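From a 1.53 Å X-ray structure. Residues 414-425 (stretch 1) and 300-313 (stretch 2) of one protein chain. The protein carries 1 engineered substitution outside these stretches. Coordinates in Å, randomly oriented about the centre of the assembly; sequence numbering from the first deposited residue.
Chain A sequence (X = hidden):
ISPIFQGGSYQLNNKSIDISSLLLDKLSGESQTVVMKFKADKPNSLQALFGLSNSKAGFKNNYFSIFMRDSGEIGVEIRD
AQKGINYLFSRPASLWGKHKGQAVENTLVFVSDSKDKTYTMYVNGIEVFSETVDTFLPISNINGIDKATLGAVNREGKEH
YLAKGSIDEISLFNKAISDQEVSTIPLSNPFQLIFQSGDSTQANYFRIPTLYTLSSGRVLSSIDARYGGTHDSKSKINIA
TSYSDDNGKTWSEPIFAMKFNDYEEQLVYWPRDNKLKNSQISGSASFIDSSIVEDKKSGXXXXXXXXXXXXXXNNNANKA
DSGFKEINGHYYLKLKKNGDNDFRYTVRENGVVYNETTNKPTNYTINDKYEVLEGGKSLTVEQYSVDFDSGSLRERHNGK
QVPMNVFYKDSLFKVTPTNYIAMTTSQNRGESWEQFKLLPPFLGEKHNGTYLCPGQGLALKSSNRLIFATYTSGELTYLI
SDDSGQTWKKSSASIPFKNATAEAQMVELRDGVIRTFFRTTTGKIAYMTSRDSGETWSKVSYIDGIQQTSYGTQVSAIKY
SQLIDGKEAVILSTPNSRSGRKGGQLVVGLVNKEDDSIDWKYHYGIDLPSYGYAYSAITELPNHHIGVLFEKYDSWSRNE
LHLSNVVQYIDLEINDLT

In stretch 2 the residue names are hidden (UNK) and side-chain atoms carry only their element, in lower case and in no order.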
# COMPACT_ATOMS: atom_id res chain seq x y z
N LYS A 414 -5.55 -12.90 -27.88
CA LYS A 414 -5.43 -12.85 -26.42
C LYS A 414 -4.42 -13.86 -25.88
O LYS A 414 -4.31 -14.98 -26.40
CB LYS A 414 -6.82 -13.07 -25.79
CG LYS A 414 -7.72 -11.85 -25.99
CD LYS A 414 -9.16 -12.12 -25.58
CE LYS A 414 -9.38 -11.92 -24.10
NZ LYS A 414 -10.85 -11.89 -23.79
N VAL A 415 -3.68 -13.46 -24.85
CA VAL A 415 -2.74 -14.36 -24.20
C VAL A 415 -3.46 -15.32 -23.27
O VAL A 415 -4.63 -15.12 -22.93
CB VAL A 415 -1.67 -13.59 -23.41
CG1 VAL A 415 -0.87 -12.68 -24.33
CG2 VAL A 415 -2.30 -12.77 -22.30
N THR A 416 -2.76 -16.37 -22.87
CA THR A 416 -3.28 -17.32 -21.90
C THR A 416 -3.66 -16.60 -20.61
O THR A 416 -2.91 -15.76 -20.13
CB THR A 416 -2.21 -18.39 -21.60
OG1 THR A 416 -1.86 -19.09 -22.81
CG2 THR A 416 -2.70 -19.38 -20.56
N PRO A 417 -4.85 -16.90 -20.06
CA PRO A 417 -5.32 -16.27 -18.82
C PRO A 417 -4.57 -16.82 -17.62
O PRO A 417 -5.11 -17.59 -16.84
CB PRO A 417 -6.80 -16.66 -18.74
CG PRO A 417 -6.85 -17.96 -19.50
CD PRO A 417 -5.89 -17.78 -20.64
N THR A 418 -3.32 -16.41 -17.47
CA THR A 418 -2.50 -16.86 -16.35
C THR A 418 -1.61 -15.69 -15.96
O THR A 418 -1.66 -14.65 -16.59
CB THR A 418 -1.65 -18.09 -16.74
OG1 THR A 418 -1.05 -18.66 -15.56
CG2 THR A 418 -0.57 -17.72 -17.75
N ASN A 419 -0.81 -15.86 -14.91
CA ASN A 419 0.08 -14.77 -14.47
C ASN A 419 1.47 -14.86 -15.10
O ASN A 419 2.00 -15.96 -15.32
CB ASN A 419 0.20 -14.77 -12.95
CG ASN A 419 0.69 -16.09 -12.42
OD1 ASN A 419 -0.03 -17.09 -12.48
ND2 ASN A 419 1.92 -16.12 -11.90
N TYR A 420 2.06 -13.69 -15.37
CA TYR A 420 3.38 -13.60 -15.97
C TYR A 420 4.28 -12.69 -15.13
O TYR A 420 3.79 -12.00 -14.23
CB TYR A 420 3.30 -13.02 -17.39
CG TYR A 420 2.38 -13.76 -18.33
CD1 TYR A 420 1.00 -13.58 -18.28
CD2 TYR A 420 2.89 -14.65 -19.27
CE1 TYR A 420 0.16 -14.25 -19.14
CE2 TYR A 420 2.05 -15.33 -20.14
CZ TYR A 420 0.69 -15.13 -20.06
OH TYR A 420 -0.13 -15.81 -20.93
N ILE A 421 5.57 -12.69 -15.43
CA ILE A 421 6.49 -11.70 -14.86
C ILE A 421 7.05 -10.88 -16.00
O ILE A 421 7.44 -11.44 -17.03
CB ILE A 421 7.66 -12.35 -14.09
CG1 ILE A 421 7.14 -13.15 -12.90
CG2 ILE A 421 8.64 -11.29 -13.58
CD1 ILE A 421 8.23 -13.83 -12.08
N ALA A 422 7.07 -9.56 -15.84
CA ALA A 422 7.68 -8.70 -16.85
C ALA A 422 8.77 -7.87 -16.22
O ALA A 422 8.78 -7.70 -15.01
CB ALA A 422 6.66 -7.81 -17.50
N MET A 423 9.64 -7.32 -17.06
CA MET A 423 10.71 -6.45 -16.60
C MET A 423 10.72 -5.17 -17.43
O MET A 423 10.36 -5.19 -18.61
CB MET A 423 12.06 -7.17 -16.71
CG MET A 423 12.58 -7.35 -18.10
SD MET A 423 14.30 -7.89 -18.11
CE MET A 423 14.96 -7.12 -16.69
N THR A 424 11.09 -4.06 -16.79
CA THR A 424 11.37 -2.84 -17.51
C THR A 424 12.69 -2.30 -16.97
O THR A 424 13.14 -2.72 -15.90
CB THR A 424 10.24 -1.78 -17.38
OG1 THR A 424 10.60 -0.62 -18.15
CG2 THR A 424 10.00 -1.37 -15.92
N THR A 425 13.31 -1.41 -17.73
CA THR A 425 14.57 -0.81 -17.33
C THR A 425 14.48 0.70 -17.46
O THR A 425 13.66 1.23 -18.21
CB THR A 425 15.76 -1.29 -18.18
OG1 THR A 425 15.63 -0.79 -19.52
CG2 THR A 425 15.84 -2.82 -18.21
N UNK A 300 21.94 0.47 -15.48
CA UNK A 300 20.48 0.58 -15.57
C UNK A 300 19.81 0.21 -14.25
O UNK A 300 20.32 -0.58 -13.45
c UNK A 300 19.92 -0.30 -16.68
n UNK A 300 19.53 -1.38 -21.56
c UNK A 300 19.65 -0.79 -19.13
c UNK A 300 20.10 -0.44 -20.55
c UNK A 300 20.32 0.11 -18.10
N UNK A 301 18.65 0.81 -14.00
CA UNK A 301 17.80 0.36 -12.92
C UNK A 301 16.82 -0.60 -13.55
O UNK A 301 16.31 -0.35 -14.65
o UNK A 301 17.98 2.53 -11.84
c UNK A 301 16.22 1.08 -11.09
c UNK A 301 17.04 1.54 -12.28
N UNK A 302 16.57 -1.71 -12.87
CA UNK A 302 15.69 -2.75 -13.40
C UNK A 302 14.51 -2.98 -12.47
O UNK A 302 14.68 -3.16 -11.26
c UNK A 302 18.49 -4.99 -14.87
c UNK A 302 15.54 -5.17 -14.03
c UNK A 302 17.58 -3.80 -14.66
c UNK A 302 16.48 -4.04 -13.62
N UNK A 303 13.30 -2.95 -13.02
CA UNK A 303 12.10 -3.17 -12.23
C UNK A 303 11.31 -4.35 -12.78
O UNK A 303 11.06 -4.43 -13.99
c UNK A 303 8.76 -2.38 -12.24
c UNK A 303 9.92 -1.88 -11.39
c UNK A 303 11.24 -1.89 -12.18
c UNK A 303 9.59 -0.48 -10.90
N UNK A 304 10.94 -5.27 -11.90
CA UNK A 304 10.09 -6.39 -12.28
C UNK A 304 8.71 -6.24 -11.63
O UNK A 304 8.57 -5.61 -10.59
c UNK A 304 10.74 -7.73 -11.89
c UNK A 304 11.70 -8.38 -12.89
c UNK A 304 12.86 -7.48 -13.23
c UNK A 304 12.19 -9.71 -12.34
N UNK A 305 7.69 -6.83 -12.26
CA UNK A 305 6.35 -6.91 -11.66
C UNK A 305 5.59 -8.10 -12.23
O UNK A 305 5.91 -8.58 -13.31
c UNK A 305 5.56 -5.61 -11.89
N UNK A 306 4.58 -8.58 -11.51
CA UNK A 306 3.69 -9.57 -12.11
C UNK A 306 2.80 -8.87 -13.12
O UNK A 306 2.42 -7.71 -12.92
c UNK A 306 3.49 -10.88 -9.92
o UNK A 306 4.64 -11.34 -10.07
c UNK A 306 2.76 -10.21 -11.08
o UNK A 306 2.86 -10.96 -8.83
N UNK A 307 2.44 -9.58 -14.19
CA UNK A 307 1.48 -9.06 -15.16
C UNK A 307 0.27 -9.97 -15.21
O UNK A 307 0.42 -11.19 -15.32
c UNK A 307 3.42 -8.32 -16.53
c UNK A 307 2.07 -8.98 -16.58
c UNK A 307 1.12 -8.19 -17.49
N UNK A 308 -0.91 -9.37 -15.13
CA UNK A 308 -2.19 -10.09 -15.18
C UNK A 308 -3.00 -9.68 -16.40
O UNK A 308 -3.29 -8.50 -16.60
s UNK A 308 -2.26 -11.98 -12.45
c UNK A 308 -3.00 -9.78 -13.93
c UNK A 308 -2.33 -10.19 -12.64
c UNK A 308 -1.35 -12.10 -10.90
N UNK A 309 -3.38 -10.66 -17.23
CA UNK A 309 -4.31 -10.38 -18.33
C UNK A 309 -5.67 -9.92 -17.81
O UNK A 309 -5.97 -10.06 -16.61
c UNK A 309 -3.20 -12.50 -18.64
c UNK A 309 -4.46 -11.75 -19.01
c UNK A 309 -2.95 -12.06 -17.22
N UNK A 310 -6.49 -9.38 -18.70
CA UNK A 310 -7.81 -8.88 -18.33
C UNK A 310 -8.60 -9.87 -17.48
O UNK A 310 -8.76 -11.03 -17.85
c UNK A 310 -8.59 -8.50 -19.57
N UNK A 311 -9.06 -9.40 -16.34
CA UNK A 311 -9.91 -10.18 -15.46
C UNK A 311 -9.20 -11.28 -14.70
O UNK A 311 -9.86 -12.12 -14.08
N UNK A 312 -7.88 -11.28 -14.72
CA UNK A 312 -7.09 -12.34 -14.07
C UNK A 312 -6.41 -11.84 -12.80
O UNK A 312 -5.96 -10.69 -12.73
c UNK A 312 -6.76 -13.49 -16.30
c UNK A 312 -5.20 -14.02 -14.37
c UNK A 312 -6.06 -12.94 -15.05
c UNK A 312 -7.93 -14.41 -15.99
N UNK A 313 -6.38 -12.71 -11.78
CA UNK A 313 -5.63 -12.49 -10.56
C UNK A 313 -5.17 -13.84 -10.03
O UNK A 313 -5.37 -14.87 -10.69
O HOH W 1 16.89 -2.06 -21.41

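Position 300 has four carbons in a row ending in a nitrogen. The chain is extended, and its third carbon lies 4.0 Å from CB of Thr425. This is Lys300. A water joins its end to stretch 1: the water oxygen is 2.7 Å from Lys300 NZ, whose hydrogen bond it accepts, and 2.6 Å from Thr425 OG1.

Position 301 has one carbon carrying one oxygen and one carbon. The side chain points sideways and stays clear of stretch 1. Its backbone O receives a CA-H...O contact from Thr425 CA at 3.2 Å. This is Thr301.

Position 302 has four carbons, forked at the first, with one arm two carbons long. The short arm is 3.3 Å from CE of Met423. This is Ile302.

Position 303 has four carbons, forked at the second. Its CB is 4.0 Å from CG2 of Thr424, and its backbone pairs with the same residue. This is Leu303. Leu303 N donates to Thr424 O at 2.9 Å, and Thr424 N donates to Leu303 O at 2.8 Å.

Position 304 again has four carbons forked at the second. One branch end lies 3.6 Å from Met423 CB, the other 4.1 Å from Ile421 CG2. This is Leu304.

Position 305 has one carbon, which makes no close contact with stretch 1. This is Ala305. Its backbone does the work: N donates to Ala422 O at 3.1 Å, and O accepts from Ala422 N at 3.0 Å.

Position 306 has two carbons, the second carrying two oxygens. It shares a face with Ile421, and one oxygen is 4.2 Å from Ile421 CG1. This is Asp306. Asp306 OD1 is hydrogen-bonded elsewhere in the structure.

Position 307 has one carbon carrying two carbons. One of these methyls packs 3.4 Å from Ala422 CB. This is Val307. Val307 N donates to Tyr420 O at 2.8 Å, and Tyr420 N donates to Val307 O at 3.0 Å.

Position 308 has two carbons, a sulfur and a final carbon, unbranched. CB points away, but the terminal carbon returns to 3.7 Å from Asn419 CB. This is Met308.

Position 309 has three carbons closing a ring onto the backbone N. The ring meets Val415, Thr418 and the edge of the Tyr420 ring. This is Pro309. Its CG is 3.8 Å from Tyr420 CE1, and its CD is 3.0 Å from Thr418 O, which has no hydrogen-bond partner.

Position 310 has one carbon and no contact. This is Ala310.

Position 311 has no side-chain atoms and a positive phi. This is Gly311, within a type II turn.

Position 312 has four carbons, forked at the first, with one arm two carbons long. That arm ends 3.7 Å from Pro417 CB. This is Ile312.

Position 313 has no side-chain atoms and no contact. This is Gly313.

The contact is an antiparallel strand pair. Six backbone hydrogen bonds hold it, and apolar side chains pack on both faces. Beyond the strand, Pro309 and Ile312 extend the packing along the loop of stretch 1.

Stretch 2, residues 300-313: KTILLADVMPAGIG
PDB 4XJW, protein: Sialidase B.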